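Local structure of spectinomycin phosphotransferase (3I1A) at residues A[105-108]-A[109-112]; A[226-229]-A[230-233]; A[250-253]-A[254-257]; A[210-214]-A[215-219]. The protein phosphorylates the antibiotic spectinomycin, probably at the expense of a nucleoside triphosphate, and so acts as a resistance factor built on the protein-kinase-like fold. All coordinates share one frame; numbering follows the deposited sequence.

Interaction 1: residues A[105-108]-A[109-112]; sequences APNG and FTQN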
# COMPACT_ATOMS: atom_id res chain seq x y z
N ALA A 105 8.15 -4.33 -14.27
CA ALA A 105 7.40 -5.54 -14.09
C ALA A 105 5.96 -5.09 -14.03
O ALA A 105 5.63 -4.07 -13.42
CB ALA A 105 7.82 -6.25 -12.81
N PRO A 106 5.08 -5.82 -14.70
CA PRO A 106 3.67 -5.44 -14.68
C PRO A 106 3.07 -5.84 -13.32
O PRO A 106 3.53 -6.79 -12.69
CB PRO A 106 3.09 -6.23 -15.84
CG PRO A 106 3.93 -7.49 -15.87
CD PRO A 106 5.33 -6.95 -15.62
N ASN A 107 2.08 -5.10 -12.84
CA ASN A 107 1.47 -5.47 -11.56
C ASN A 107 0.25 -6.36 -11.80
O ASN A 107 -0.11 -6.66 -12.95
CB ASN A 107 1.09 -4.23 -10.73
CG ASN A 107 0.08 -3.34 -11.43
OD1 ASN A 107 -0.79 -3.83 -12.19
ND2 ASN A 107 0.17 -2.04 -11.18
N GLY A 108 -0.39 -6.77 -10.70
CA GLY A 108 -1.54 -7.66 -10.76
C GLY A 108 -2.79 -7.14 -11.44
O GLY A 108 -3.70 -7.92 -11.74
N PHE A 109 -2.86 -5.83 -11.65
CA PHE A 109 -3.98 -5.22 -12.35
C PHE A 109 -3.68 -5.52 -13.83
O PHE A 109 -4.47 -6.16 -14.54
CB PHE A 109 -4.00 -3.69 -12.18
CG PHE A 109 -4.40 -3.21 -10.80
CD1 PHE A 109 -3.81 -2.07 -10.25
CD2 PHE A 109 -5.39 -3.86 -10.06
CE1 PHE A 109 -4.19 -1.60 -8.98
CE2 PHE A 109 -5.78 -3.39 -8.79
CZ PHE A 109 -5.18 -2.26 -8.26
N THR A 110 -2.50 -5.09 -14.25
CA THR A 110 -2.01 -5.23 -15.62
C THR A 110 -1.97 -6.66 -16.14
O THR A 110 -2.44 -6.95 -17.25
CB THR A 110 -0.59 -4.66 -15.71
OG1 THR A 110 -0.62 -3.31 -15.24
CG2 THR A 110 -0.07 -4.71 -17.14
N GLN A 111 -1.40 -7.54 -15.33
CA GLN A 111 -1.27 -8.95 -15.68
C GLN A 111 -1.79 -9.81 -14.55
O GLN A 111 -1.17 -9.91 -13.50
CB GLN A 111 0.21 -9.26 -15.93
CG GLN A 111 0.50 -10.70 -16.28
CD GLN A 111 1.95 -10.90 -16.68
OE1 GLN A 111 2.68 -11.69 -16.08
NE2 GLN A 111 2.37 -10.17 -17.71
N ASN A 112 -2.94 -10.44 -14.75
CA ASN A 112 -3.51 -11.29 -13.71
C ASN A 112 -2.59 -12.44 -13.31
O ASN A 112 -1.94 -13.06 -14.17
CB ASN A 112 -4.85 -11.83 -14.15
CG ASN A 112 -5.80 -10.73 -14.53
OD1 ASN A 112 -5.92 -9.73 -13.82
ND2 ASN A 112 -6.46 -10.89 -15.67
O HOH W 1 1.63 -2.38 -14.30
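Asn107 and the residues up to Gln111 form an Asx turn (Asn107 OD1 with Phe109 N) within a loop also closed by a backbone bond from Gln111 N to Asn107 O, on the way from strand 95-101 of the kinase-like N-terminal lobe to helix 115-129. Hydrogen bonds carry the contact. Asn107 OD1 takes the amide N of Thr110 at 3.0 Å, in line with its own C=O bond and almost straight at the hydrogen (176°). The same oxygen accepts from Phe109 N at 2.9 Å, a more bent bond whose donor stands above the carboxamide plane. The side chain can reach both amides because CG sits between the backbone N and the carbonyl carbon (chi1 61°), folding OD1 over the turn. The backbone bond, Gln111 N to Asn107 O, measures 2.8 Å. Two amides on one oxygen should fix the rotation of the Asn107 carboxamide, consistent with a role in presenting a residue that contacts AMP and ADP in nucleotide-bound structures of this enzyme. A water bridges Asn107 N, from which it accepts at 3.1 Å, and Thr110 OG1, 2.6 Å away. Van der Waals contact adds to this at Pro106: the extended Gln111 chain brings NE2 to within 3.6 Å of Pro106 CG, while the Thr110 methyl CG2 rests 3.7 Å from Pro106 CB.

Interaction 2: residues A[226-229]-A[230-233]; sequences IYII and DWDE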
# COMPACT_ATOMS: atom_id res chain seq x y z
N ILE A 226 6.64 -13.69 -8.34
CA ILE A 226 5.95 -12.48 -7.88
C ILE A 226 6.89 -11.66 -6.96
O ILE A 226 7.88 -12.18 -6.44
CB ILE A 226 4.67 -12.82 -7.09
CG1 ILE A 226 5.01 -13.62 -5.84
CG2 ILE A 226 3.69 -13.61 -7.95
CD1 ILE A 226 4.56 -12.95 -4.57
N TYR A 227 6.58 -10.38 -6.79
CA TYR A 227 7.33 -9.50 -5.89
C TYR A 227 6.29 -8.63 -5.21
O TYR A 227 5.38 -8.14 -5.87
CB TYR A 227 8.31 -8.61 -6.65
CG TYR A 227 9.47 -9.40 -7.20
CD1 TYR A 227 10.58 -9.67 -6.41
CD2 TYR A 227 9.37 -10.04 -8.44
CE1 TYR A 227 11.57 -10.58 -6.83
CE2 TYR A 227 10.34 -10.93 -8.86
CZ TYR A 227 11.43 -11.20 -8.05
OH TYR A 227 12.34 -12.16 -8.46
N ILE A 228 6.40 -8.49 -3.90
CA ILE A 228 5.48 -7.64 -3.15
C ILE A 228 6.16 -6.30 -2.94
O ILE A 228 7.26 -6.25 -2.39
CB ILE A 228 5.12 -8.23 -1.78
CG1 ILE A 228 4.35 -9.54 -1.97
CG2 ILE A 228 4.27 -7.21 -0.99
CD1 ILE A 228 4.07 -10.27 -0.66
N ILE A 229 5.52 -5.21 -3.37
CA ILE A 229 6.11 -3.88 -3.25
C ILE A 229 5.35 -2.96 -2.32
O ILE A 229 4.29 -3.32 -1.79
CB ILE A 229 6.24 -3.17 -4.64
CG1 ILE A 229 4.87 -3.01 -5.31
CG2 ILE A 229 7.19 -4.01 -5.54
CD1 ILE A 229 4.89 -2.05 -6.49
N ASP A 230 5.93 -1.78 -2.11
CA ASP A 230 5.45 -0.70 -1.24
C ASP A 230 5.45 -1.09 0.22
O ASP A 230 4.40 -1.31 0.83
CB ASP A 230 4.05 -0.24 -1.63
CG ASP A 230 3.62 0.99 -0.83
OD1 ASP A 230 4.33 1.36 0.14
OD2 ASP A 230 2.58 1.58 -1.15
N TRP A 231 6.64 -1.12 0.79
CA TRP A 231 6.84 -1.47 2.18
C TRP A 231 7.04 -0.21 3.02
O TRP A 231 7.73 -0.25 4.04
CB TRP A 231 8.05 -2.40 2.29
CG TRP A 231 7.72 -3.77 1.82
CD1 TRP A 231 7.96 -4.32 0.58
CD2 TRP A 231 7.00 -4.74 2.57
NE1 TRP A 231 7.42 -5.59 0.53
CE2 TRP A 231 6.83 -5.87 1.74
CE3 TRP A 231 6.48 -4.77 3.86
CZ2 TRP A 231 6.15 -7.00 2.16
CZ3 TRP A 231 5.80 -5.90 4.29
CH2 TRP A 231 5.65 -7.00 3.44
N ASP A 232 6.42 0.89 2.60
CA ASP A 232 6.57 2.17 3.31
C ASP A 232 5.83 2.27 4.63
O ASP A 232 6.28 2.94 5.54
CB ASP A 232 6.12 3.34 2.42
CG ASP A 232 7.13 3.66 1.33
OD1 ASP A 232 8.30 3.26 1.49
OD2 ASP A 232 6.75 4.31 0.32
N GLU A 233 4.70 1.59 4.76
CA GLU A 233 3.96 1.67 6.01
C GLU A 233 3.44 0.33 6.54
O GLU A 233 2.24 0.14 6.65
CB GLU A 233 2.78 2.63 5.81
CG GLU A 233 3.19 4.02 5.39
CD GLU A 233 3.29 4.98 6.56
OE1 GLU A 233 4.09 4.70 7.48
OE2 GLU A 233 2.57 6.00 6.55
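Trp231 folds back on Ile228, three residues earlier, where the chain leaves strand 226-228. From its CB the indole departs with CG anti to the carbonyl carbon (chi1 -75°), which turns the pyrrole side of the ring toward the end of the strand. CD1 comes first, 3.6 Å from Ile228 O. Next to it, NE1 donates to that same oxygen at 3.0 Å; the bond is bent, 142° at the hydrogen, and the donor stands well above the carbonyl plane, so it does not follow a lone pair. Farther out, CE2 lies 4.0 Å from Ile228 CG2, and CZ2 closes on that methyl at 3.7 Å. Ile228 CG2 is thereby laid against the indole while the carbonyl of its own residue holds the ring nitrogen. Ile66, Leu69 and Ile128 pack around the rest of the indole, and His210 meets it edge-to-face. Just before the tryptophan the chain turns at Asp230, whose OD1 accepts from Asp232 N at 3.3 Å in an Asx turn. Asp230 binds magnesium together with Asn217 in another structure of this enzyme. The sequence Asp-Trp-Asp after a short strand is the counterpart, in aminoglycoside phosphotransferases, of the DFG motif of protein kinases, the metal-binding turn of the active site.

Interaction 3: residues A[250-253]-A[254-257]; sequences VGNV and WNKP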
# COMPACT_ATOMS: atom_id res chain seq x y z
N VAL A 250 -10.31 -5.01 -4.65
CA VAL A 250 -9.71 -3.69 -4.80
C VAL A 250 -9.21 -3.52 -6.25
O VAL A 250 -8.35 -4.30 -6.72
CB VAL A 250 -8.52 -3.47 -3.83
CG1 VAL A 250 -7.88 -2.10 -4.06
CG2 VAL A 250 -9.01 -3.56 -2.41
N GLY A 251 -9.77 -2.52 -6.93
CA GLY A 251 -9.41 -2.24 -8.32
C GLY A 251 -10.16 -3.10 -9.31
O GLY A 251 -9.77 -3.20 -10.48
N ASN A 252 -11.25 -3.71 -8.85
CA ASN A 252 -12.09 -4.57 -9.65
C ASN A 252 -11.39 -5.83 -10.18
O ASN A 252 -11.69 -6.33 -11.26
CB ASN A 252 -12.74 -3.80 -10.80
CG ASN A 252 -14.22 -4.13 -10.94
OD1 ASN A 252 -15.09 -3.38 -10.47
ND2 ASN A 252 -14.51 -5.27 -11.54
N VAL A 253 -10.41 -6.31 -9.41
CA VAL A 253 -9.70 -7.53 -9.72
C VAL A 253 -9.58 -8.17 -8.32
O VAL A 253 -9.90 -7.50 -7.33
CB VAL A 253 -8.28 -7.27 -10.34
CG1 VAL A 253 -8.44 -6.61 -11.72
CG2 VAL A 253 -7.45 -6.39 -9.42
N TRP A 254 -9.14 -9.42 -8.26
CA TRP A 254 -9.00 -10.14 -6.98
C TRP A 254 -10.39 -10.27 -6.34
O TRP A 254 -10.60 -9.93 -5.17
CB TRP A 254 -8.03 -9.38 -6.06
CG TRP A 254 -6.59 -9.46 -6.46
CD1 TRP A 254 -6.07 -9.65 -7.72
CD2 TRP A 254 -5.46 -9.32 -5.59
NE1 TRP A 254 -4.69 -9.65 -7.67
CE2 TRP A 254 -4.29 -9.45 -6.38
CE3 TRP A 254 -5.32 -9.10 -4.21
CZ2 TRP A 254 -2.99 -9.36 -5.83
CZ3 TRP A 254 -4.03 -9.01 -3.66
CH2 TRP A 254 -2.88 -9.15 -4.47
N ASN A 255 -11.34 -10.78 -7.12
CA ASN A 255 -12.72 -10.94 -6.67
C ASN A 255 -13.30 -12.26 -7.15
O ASN A 255 -14.51 -12.44 -7.17
CB ASN A 255 -13.57 -9.78 -7.19
CG ASN A 255 -13.24 -9.43 -8.64
OD1 ASN A 255 -12.87 -10.29 -9.43
ND2 ASN A 255 -13.39 -8.16 -8.99
N LYS A 256 -12.43 -13.21 -7.50
CA LYS A 256 -12.89 -14.48 -8.01
C LYS A 256 -12.59 -15.66 -7.09
O LYS A 256 -11.50 -15.77 -6.52
CB LYS A 256 -12.28 -14.71 -9.38
CG LYS A 256 -12.57 -13.56 -10.34
CD LYS A 256 -11.76 -13.69 -11.61
CE LYS A 256 -12.20 -12.62 -12.59
NZ LYS A 256 -13.66 -12.75 -12.86
N PRO A 257 -13.56 -16.57 -6.93
CA PRO A 257 -13.41 -17.75 -6.08
C PRO A 257 -12.14 -18.58 -6.26
O PRO A 257 -11.50 -18.95 -5.28
CB PRO A 257 -14.69 -18.54 -6.37
CG PRO A 257 -15.68 -17.45 -6.61
CD PRO A 257 -14.91 -16.51 -7.51
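Val253 and Trp254 form the inner shell of this local contact, with the Asn255 carboxamide folded back toward Asn252 and Val253. The Val253 methyl CG2 meets the indole of Trp254 at CD1, 3.9 Å away, the two side chains crossing at a slant just beyond their shared peptide. One residue on, Asn255 CG is placed between its backbone N and carbonyl carbon (chi1 42°), and this swings the carboxamide back along the chain until CG is 3.9 Å from Val253 C. Its ND2 then lies 3.3 Å from Asn252 C. The carboxamides of Asn252 and Asn255 approach through their nitrogens, ND2 to ND2 at 4.0 Å, with their planes nearly perpendicular (80°).

The backbone sets up these positions: Gly251, Asn252 and Trp254 all have positive phi, and the resulting tight bends lead the loop from helix 240-243 into helix 257-267, with Lys256 at the N-cap. Farther out, each carboxamide has a partner near the C-terminal helix 322-329. Asn252 OD1 accepts from Asn321 ND2, and Asn255 ND2 makes a weak bond to Asn320 O. The indole of Trp254 meets the ring of Trp118, their planes about 60° apart, and touches Ala215, while Val253 packs on Phe109. The contact is plain packing in the C-terminal lobe: apolar groups turn inward against their neighbours, whereas the two asparagines spend hydrogen-bonding groups on residues 320-321, so polar bonds to those residues and apolar packing on Phe109, Ala215 and Trp118 probably help hold the bend.

Interaction 4: residues A[210-214]-A[215-219]; sequences HSDIH and AGNVL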
# COMPACT_ATOMS: atom_id res chain seq x y z
N HIS A 210 1.63 -6.18 5.75
CA HIS A 210 1.95 -5.21 4.72
C HIS A 210 1.00 -4.01 4.90
O HIS A 210 1.43 -2.85 4.87
CB HIS A 210 1.77 -5.85 3.35
CG HIS A 210 2.02 -4.92 2.22
ND1 HIS A 210 1.09 -3.99 1.81
CD2 HIS A 210 3.07 -4.81 1.37
CE1 HIS A 210 1.56 -3.35 0.74
NE2 HIS A 210 2.76 -3.83 0.46
N SER A 211 -0.29 -4.30 5.08
CA SER A 211 -1.39 -3.34 5.32
C SER A 211 -2.15 -2.79 4.10
O SER A 211 -3.25 -2.23 4.25
CB SER A 211 -0.93 -2.17 6.22
OG SER A 211 -0.37 -1.06 5.51
N ASP A 212 -1.61 -2.99 2.90
CA ASP A 212 -2.27 -2.46 1.72
C ASP A 212 -1.87 -3.32 0.53
O ASP A 212 -1.49 -2.83 -0.54
CB ASP A 212 -1.81 -1.00 1.52
CG ASP A 212 -2.70 -0.23 0.58
OD1 ASP A 212 -3.87 -0.61 0.40
OD2 ASP A 212 -2.21 0.78 0.02
N ILE A 213 -2.01 -4.63 0.72
CA ILE A 213 -1.58 -5.56 -0.30
C ILE A 213 -2.63 -5.93 -1.33
O ILE A 213 -3.17 -7.04 -1.33
CB ILE A 213 -0.89 -6.81 0.38
CG1 ILE A 213 -0.32 -7.74 -0.68
CG2 ILE A 213 -1.85 -7.51 1.34
CD1 ILE A 213 0.62 -7.02 -1.65
N HIS A 214 -2.91 -4.96 -2.20
CA HIS A 214 -3.85 -5.14 -3.30
C HIS A 214 -3.05 -5.45 -4.57
O HIS A 214 -1.81 -5.45 -4.53
CB HIS A 214 -4.72 -3.88 -3.50
CG HIS A 214 -3.94 -2.63 -3.72
ND1 HIS A 214 -3.44 -2.26 -4.95
CD2 HIS A 214 -3.60 -1.63 -2.86
CE1 HIS A 214 -2.83 -1.09 -4.84
NE2 HIS A 214 -2.92 -0.69 -3.58
N ALA A 215 -3.75 -5.72 -5.67
CA ALA A 215 -3.11 -6.12 -6.92
C ALA A 215 -2.05 -5.18 -7.45
O ALA A 215 -1.12 -5.62 -8.14
CB ALA A 215 -4.16 -6.40 -7.98
N GLY A 216 -2.19 -3.90 -7.14
CA GLY A 216 -1.21 -2.94 -7.60
C GLY A 216 0.12 -3.09 -6.91
O GLY A 216 1.14 -2.61 -7.41
N ASN A 217 0.14 -3.78 -5.77
CA ASN A 217 1.38 -3.97 -5.03
C ASN A 217 2.06 -5.32 -5.19
O ASN A 217 2.96 -5.70 -4.43
CB ASN A 217 1.17 -3.59 -3.57
CG ASN A 217 1.08 -2.08 -3.41
OD1 ASN A 217 1.71 -1.34 -4.16
ND2 ASN A 217 0.31 -1.62 -2.44
N VAL A 218 1.61 -6.07 -6.19
CA VAL A 218 2.26 -7.32 -6.51
C VAL A 218 2.75 -7.17 -7.96
O VAL A 218 1.96 -6.85 -8.84
CB VAL A 218 1.32 -8.54 -6.46
CG1 VAL A 218 2.10 -9.78 -6.86
CG2 VAL A 218 0.77 -8.72 -5.06
N LEU A 219 4.04 -7.40 -8.19
CA LEU A 219 4.59 -7.33 -9.54
C LEU A 219 4.93 -8.74 -9.96
O LEU A 219 5.28 -9.57 -9.13
CB LEU A 219 5.85 -6.48 -9.58
CG LEU A 219 5.72 -5.03 -9.10
CD1 LEU A 219 7.02 -4.32 -9.34
CD2 LEU A 219 4.61 -4.34 -9.85
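A buried local contact in the catalytic loop of the kinase-like fold brings Asn217 back against Asp212 and His214, between strands 207-209 and 218-220. The residues spell the His-x-Asp-(x)4-Asn motif of the aminoglycoside phosphotransferases, equivalent to the catalytic loop of protein kinases. Asn217, a magnesium ligand in another structure of this enzyme, is held at both its backbone and its side chain. Its ND2 donates to Asp212 O at 2.9 Å, with the acceptor lying in the plane of the carboxamide, and its backbone N donates to His214 O, also at 2.9 Å. Asp212 O takes a second, weak bond from His214 N, closing an inverse gamma turn centred on Ile213. The ND2 bond restrains the carboxamide rotation, and the backbone bond holds the residue in the turn, probably helping to place this metal ligand near Asp230.

His214 supports the same group from one side. With CG between its backbone N and carbonyl carbon (chi1 56°), the ring stands over the turn, its ND1 accepting from Gly216 N at 3.0 Å, while Asn217 CG lies 4.1 Å above one face toward the rim. The histidine of the motif, His210, is braced separately: its ND1 accepts from Asp212 N at 3.1 Å, in the ring plane, and its NE2 bonds Ile229 O. Asp212 OD1 forms a salt bridge with Arg284. Apart from the polar network, buried Ile213 packs its CD1 against the Val218 methyl CG2 at 3.8 Å.

Following the chain, interaction 1 comes first, just past the strands of the N-terminal lobe; interactions 4, 2 and 3 follow in that order. Each closes a short local loop, and since all lie in series, none nests in or crosses another. Interactions 4 and 2 share the hairpin of strands 218-220 and 226-228, joined by Leu219 N to Tyr227 O, and bring the magnesium-binding residues Asn217 and Asp230 together. Gly108 N of interaction 1 probably bonds Ala215 O of interaction 4. Phe109 and Ala215 both pack on Val253, so residues 250-257 meet interactions 1 and 4 from the C-terminal lobe; interaction 2 touches neither interaction 1 nor 3.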